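PDB 2DQ0: serine--tRNA ligase from Pyrococcus horikoshii, which probably charges tRNA(Ser) with serine at the expense of ATP, and also tRNA(Sec) with serine, as a class II aminoacyl-tRNA synthetase. Local coordinates for residues Arg49-Ile61 with Leu74-Gly86. Residues are numbered along the deposited sequence; the frame is centred on the assembly and turned at random.
Sequences RLRHERNKIAVEI and LLAKSREIVKRIG
Ile57 and Ile81 share one conformation: in each, CG1 is anti to the carbonyl carbon (chi1 -69°) and the chain is extended beyond it. Both side chains reach forward and meet tip to tip, CD1 to CD1. Each is a knob in a hole of the other helix, Ile57 among Leu74, Lys77, Ser78 and Ile81, and Ile81 among Leu50, Glu53, Arg54 and Ile57. This is the antiparallel coiled coil of the N-terminal tRNA-binding extension, near the tip of the hairpin formed by helices 28-65 and 72-103. The segment axes come within 9.9 Å, with 159° between their N-to-C directions.

Leu50 CB packs on Ile85 CG1 (3.8 Å). Leu50 CD1 lies against Arg84 CG (3.5 Å), and the Arg84 guanidinium turns to a salt bridge with Glu87. Toward the loop, Ile61 and Leu74 run past one another head to tail, with Ile61 CG1 against Leu74 CB (3.4 Å). The side chains of Ile61 and Leu75 cross at about a right angle, Ile61 CD1 meeting Leu75 CD2.

Ser78 brings a hydroxyl to this seam. A water donates to Ser78 OG at 2.7 Å and, weakly, to Arg54 O at 3.4 Å. Ser78 OG donates in turn to Leu74 O (2.7 Å) from above the carbonyl plane, while Ser78 N bonds the same oxygen from the opposite face. With an alanine in place of this serine, Leu74 O would probably keep just the backbone bond of these two, and the water would lose its shorter contact. The hydroxyl bond makes a C=O...OG angle of 135° at Leu74 O.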
# COMPACT_ATOMS: atom_id res chain seq x y z
N ARG A 49 10.25 -30.43 44.12
CA ARG A 49 10.16 -31.03 45.44
C ARG A 49 9.09 -32.09 45.33
O ARG A 49 9.26 -33.21 45.81
CB ARG A 49 9.74 -29.96 46.47
CG ARG A 49 10.47 -29.97 47.83
CD ARG A 49 9.96 -31.02 48.83
NE ARG A 49 8.50 -31.13 48.89
CZ ARG A 49 7.67 -30.10 49.03
NH1 ARG A 49 8.14 -28.87 49.13
NH2 ARG A 49 6.35 -30.30 49.05
N LEU A 50 7.99 -31.73 44.68
CA LEU A 50 6.88 -32.66 44.51
C LEU A 50 7.21 -33.80 43.57
O LEU A 50 6.84 -34.93 43.83
CB LEU A 50 5.62 -31.93 44.06
CG LEU A 50 4.90 -31.13 45.15
CD1 LEU A 50 3.72 -30.38 44.53
CD2 LEU A 50 4.43 -32.08 46.28
N ARG A 51 7.93 -33.51 42.48
CA ARG A 51 8.29 -34.58 41.54
C ARG A 51 9.12 -35.63 42.30
O ARG A 51 8.92 -36.84 42.14
CB ARG A 51 9.08 -34.02 40.34
CG ARG A 51 8.18 -33.23 39.38
CD ARG A 51 8.91 -32.63 38.19
NE ARG A 51 9.74 -33.62 37.52
CZ ARG A 51 11.07 -33.62 37.55
NH1 ARG A 51 11.72 -32.67 38.22
NH2 ARG A 51 11.75 -34.58 36.94
N HIS A 52 10.02 -35.15 43.16
CA HIS A 52 10.88 -36.02 43.96
C HIS A 52 10.07 -36.87 44.94
O HIS A 52 10.36 -38.05 45.15
CB HIS A 52 11.88 -35.18 44.75
CG HIS A 52 12.88 -35.99 45.50
ND1 HIS A 52 14.08 -36.39 44.96
CD2 HIS A 52 12.84 -36.50 46.76
CE1 HIS A 52 14.74 -37.11 45.84
NE2 HIS A 52 14.01 -37.19 46.94
N GLU A 53 9.06 -36.25 45.56
CA GLU A 53 8.22 -36.95 46.52
C GLU A 53 7.45 -38.05 45.78
O GLU A 53 7.25 -39.14 46.30
CB GLU A 53 7.24 -35.96 47.17
CG GLU A 53 6.93 -36.24 48.64
CD GLU A 53 8.05 -35.77 49.58
OE1 GLU A 53 9.18 -36.31 49.51
OE2 GLU A 53 7.79 -34.86 50.40
N ARG A 54 7.01 -37.74 44.56
CA ARG A 54 6.28 -38.69 43.72
C ARG A 54 7.11 -39.96 43.60
O ARG A 54 6.59 -41.07 43.71
CB ARG A 54 6.02 -38.08 42.33
CG ARG A 54 5.86 -39.09 41.19
CD ARG A 54 5.07 -38.55 39.99
NE ARG A 54 5.66 -37.43 39.24
CZ ARG A 54 6.88 -37.44 38.71
NH1 ARG A 54 7.65 -38.49 38.85
NH2 ARG A 54 7.31 -36.41 37.99
N ASN A 55 8.41 -39.78 43.40
CA ASN A 55 9.34 -40.89 43.26
C ASN A 55 9.44 -41.67 44.56
O ASN A 55 9.37 -42.90 44.54
CB ASN A 55 10.71 -40.33 42.85
CG ASN A 55 11.75 -41.40 42.58
OD1 ASN A 55 11.42 -42.57 42.37
ND2 ASN A 55 13.02 -41.00 42.56
N LYS A 56 9.60 -40.98 45.68
CA LYS A 56 9.71 -41.64 46.98
C LYS A 56 8.45 -42.43 47.31
O LYS A 56 8.51 -43.61 47.63
CB LYS A 56 9.98 -40.62 48.10
CG LYS A 56 11.40 -40.08 48.16
CD LYS A 56 11.54 -39.00 49.26
CE LYS A 56 12.99 -38.47 49.40
NZ LYS A 56 13.16 -37.36 50.40
N ILE A 57 7.30 -41.77 47.22
CA ILE A 57 6.04 -42.43 47.52
C ILE A 57 5.88 -43.65 46.62
O ILE A 57 5.22 -44.62 46.99
CB ILE A 57 4.85 -41.47 47.32
CG1 ILE A 57 4.88 -40.39 48.40
CG2 ILE A 57 3.52 -42.22 47.42
CD1 ILE A 57 3.77 -39.37 48.27
N ALA A 58 6.48 -43.60 45.43
CA ALA A 58 6.38 -44.70 44.48
C ALA A 58 7.17 -45.90 44.96
O ALA A 58 6.61 -46.97 45.13
CB ALA A 58 6.85 -44.27 43.09
N VAL A 59 8.47 -45.72 45.18
CA VAL A 59 9.30 -46.83 45.64
C VAL A 59 8.74 -47.38 46.95
O VAL A 59 8.95 -48.55 47.28
CB VAL A 59 10.78 -46.40 45.86
CG1 VAL A 59 11.34 -45.79 44.58
CG2 VAL A 59 10.90 -45.42 47.02
N GLU A 60 8.02 -46.54 47.68
CA GLU A 60 7.43 -46.92 48.96
C GLU A 60 6.21 -47.81 48.86
O GLU A 60 6.01 -48.69 49.69
CB GLU A 60 7.09 -45.69 49.78
CG GLU A 60 8.02 -45.52 50.94
CD GLU A 60 8.23 -46.82 51.69
OE1 GLU A 60 7.22 -47.38 52.19
OE2 GLU A 60 9.39 -47.28 51.76
N ILE A 61 5.37 -47.57 47.86
CA ILE A 61 4.18 -48.38 47.67
C ILE A 61 4.62 -49.79 47.29
O ILE A 61 4.14 -50.78 47.84
CB ILE A 61 3.28 -47.81 46.56
CG1 ILE A 61 2.49 -46.62 47.11
CG2 ILE A 61 2.36 -48.88 46.02
CD1 ILE A 61 1.62 -45.93 46.08
N LEU A 74 -0.83 -44.07 50.75
CA LEU A 74 0.20 -43.64 49.81
C LEU A 74 -0.42 -43.32 48.43
O LEU A 74 -0.05 -42.35 47.79
CB LEU A 74 1.28 -44.71 49.69
CG LEU A 74 2.20 -44.80 50.92
CD1 LEU A 74 3.18 -45.96 50.79
CD2 LEU A 74 2.97 -43.49 51.06
N LEU A 75 -1.37 -44.15 48.01
CA LEU A 75 -2.06 -43.96 46.74
C LEU A 75 -2.86 -42.66 46.72
O LEU A 75 -3.03 -42.05 45.66
CB LEU A 75 -2.98 -45.15 46.44
CG LEU A 75 -2.25 -46.43 46.01
CD1 LEU A 75 -3.19 -47.62 46.04
CD2 LEU A 75 -1.67 -46.23 44.61
N ALA A 76 -3.36 -42.25 47.88
CA ALA A 76 -4.13 -41.01 47.98
C ALA A 76 -3.18 -39.81 48.07
O ALA A 76 -3.49 -38.72 47.58
CB ALA A 76 -5.06 -41.05 49.19
N LYS A 77 -2.02 -40.01 48.69
CA LYS A 77 -1.05 -38.93 48.79
C LYS A 77 -0.54 -38.74 47.36
O LYS A 77 -0.36 -37.62 46.88
CB LYS A 77 0.09 -39.31 49.74
CG LYS A 77 0.90 -38.13 50.23
CD LYS A 77 2.01 -38.56 51.20
CE LYS A 77 1.47 -39.23 52.47
NZ LYS A 77 2.55 -39.75 53.37
N SER A 78 -0.34 -39.85 46.67
CA SER A 78 0.11 -39.82 45.28
C SER A 78 -0.86 -38.98 44.45
O SER A 78 -0.43 -38.15 43.65
CB SER A 78 0.18 -41.24 44.73
OG SER A 78 1.20 -41.97 45.39
N ARG A 79 -2.15 -39.21 44.65
CA ARG A 79 -3.20 -38.49 43.94
C ARG A 79 -3.16 -36.98 44.20
O ARG A 79 -3.53 -36.18 43.33
CB ARG A 79 -4.57 -39.06 44.32
CG ARG A 79 -4.91 -40.41 43.70
CD ARG A 79 -5.92 -41.20 44.53
NE ARG A 79 -7.06 -40.39 44.94
CZ ARG A 79 -7.94 -40.75 45.88
NH1 ARG A 79 -7.81 -41.91 46.50
NH2 ARG A 79 -8.94 -39.93 46.19
N GLU A 80 -2.72 -36.57 45.38
CA GLU A 80 -2.68 -35.15 45.66
C GLU A 80 -1.43 -34.50 45.05
O GLU A 80 -1.46 -33.33 44.69
CB GLU A 80 -2.78 -34.85 47.18
CG GLU A 80 -1.71 -35.48 48.07
CD GLU A 80 -1.56 -34.76 49.42
OE1 GLU A 80 -2.59 -34.42 50.04
OE2 GLU A 80 -0.40 -34.56 49.88
N ILE A 81 -0.35 -35.27 44.90
CA ILE A 81 0.86 -34.71 44.32
C ILE A 81 0.62 -34.32 42.86
O ILE A 81 0.95 -33.21 42.44
CB ILE A 81 2.06 -35.68 44.46
CG1 ILE A 81 2.46 -35.78 45.94
CG2 ILE A 81 3.26 -35.16 43.65
CD1 ILE A 81 3.52 -36.80 46.23
N VAL A 82 0.01 -35.21 42.08
CA VAL A 82 -0.27 -34.87 40.69
C VAL A 82 -1.25 -33.70 40.62
O VAL A 82 -1.08 -32.80 39.80
CB VAL A 82 -0.86 -36.08 39.87
CG1 VAL A 82 0.19 -36.59 38.89
CG2 VAL A 82 -1.31 -37.19 40.79
N LYS A 83 -2.27 -33.72 41.48
CA LYS A 83 -3.26 -32.63 41.51
C LYS A 83 -2.55 -31.32 41.77
O LYS A 83 -2.82 -30.31 41.11
CB LYS A 83 -4.29 -32.86 42.64
CG LYS A 83 -5.27 -31.68 42.88
CD LYS A 83 -6.47 -32.10 43.77
CE LYS A 83 -7.43 -30.94 44.10
NZ LYS A 83 -6.91 -29.98 45.14
N ARG A 84 -1.63 -31.35 42.73
CA ARG A 84 -0.88 -30.18 43.13
C ARG A 84 0.10 -29.74 42.05
O ARG A 84 0.17 -28.55 41.71
CB ARG A 84 -0.14 -30.46 44.45
CG ARG A 84 0.49 -29.22 45.08
CD ARG A 84 -0.53 -28.09 45.23
NE ARG A 84 0.11 -26.81 45.52
CZ ARG A 84 -0.43 -25.63 45.24
NH1 ARG A 84 -1.62 -25.56 44.66
NH2 ARG A 84 0.24 -24.52 45.53
N ILE A 85 0.84 -30.70 41.51
CA ILE A 85 1.82 -30.44 40.46
C ILE A 85 1.16 -29.68 39.30
O ILE A 85 1.69 -28.66 38.84
CB ILE A 85 2.47 -31.78 39.97
CG1 ILE A 85 3.70 -32.10 40.82
CG2 ILE A 85 2.89 -31.68 38.51
CD1 ILE A 85 4.40 -33.38 40.43
N GLY A 86 0.01 -30.16 38.85
CA GLY A 86 -0.69 -29.49 37.77
C GLY A 86 -1.00 -28.04 38.10
O GLY A 86 -0.76 -27.14 37.29
O HOH W 1 3.23 -40.91 44.04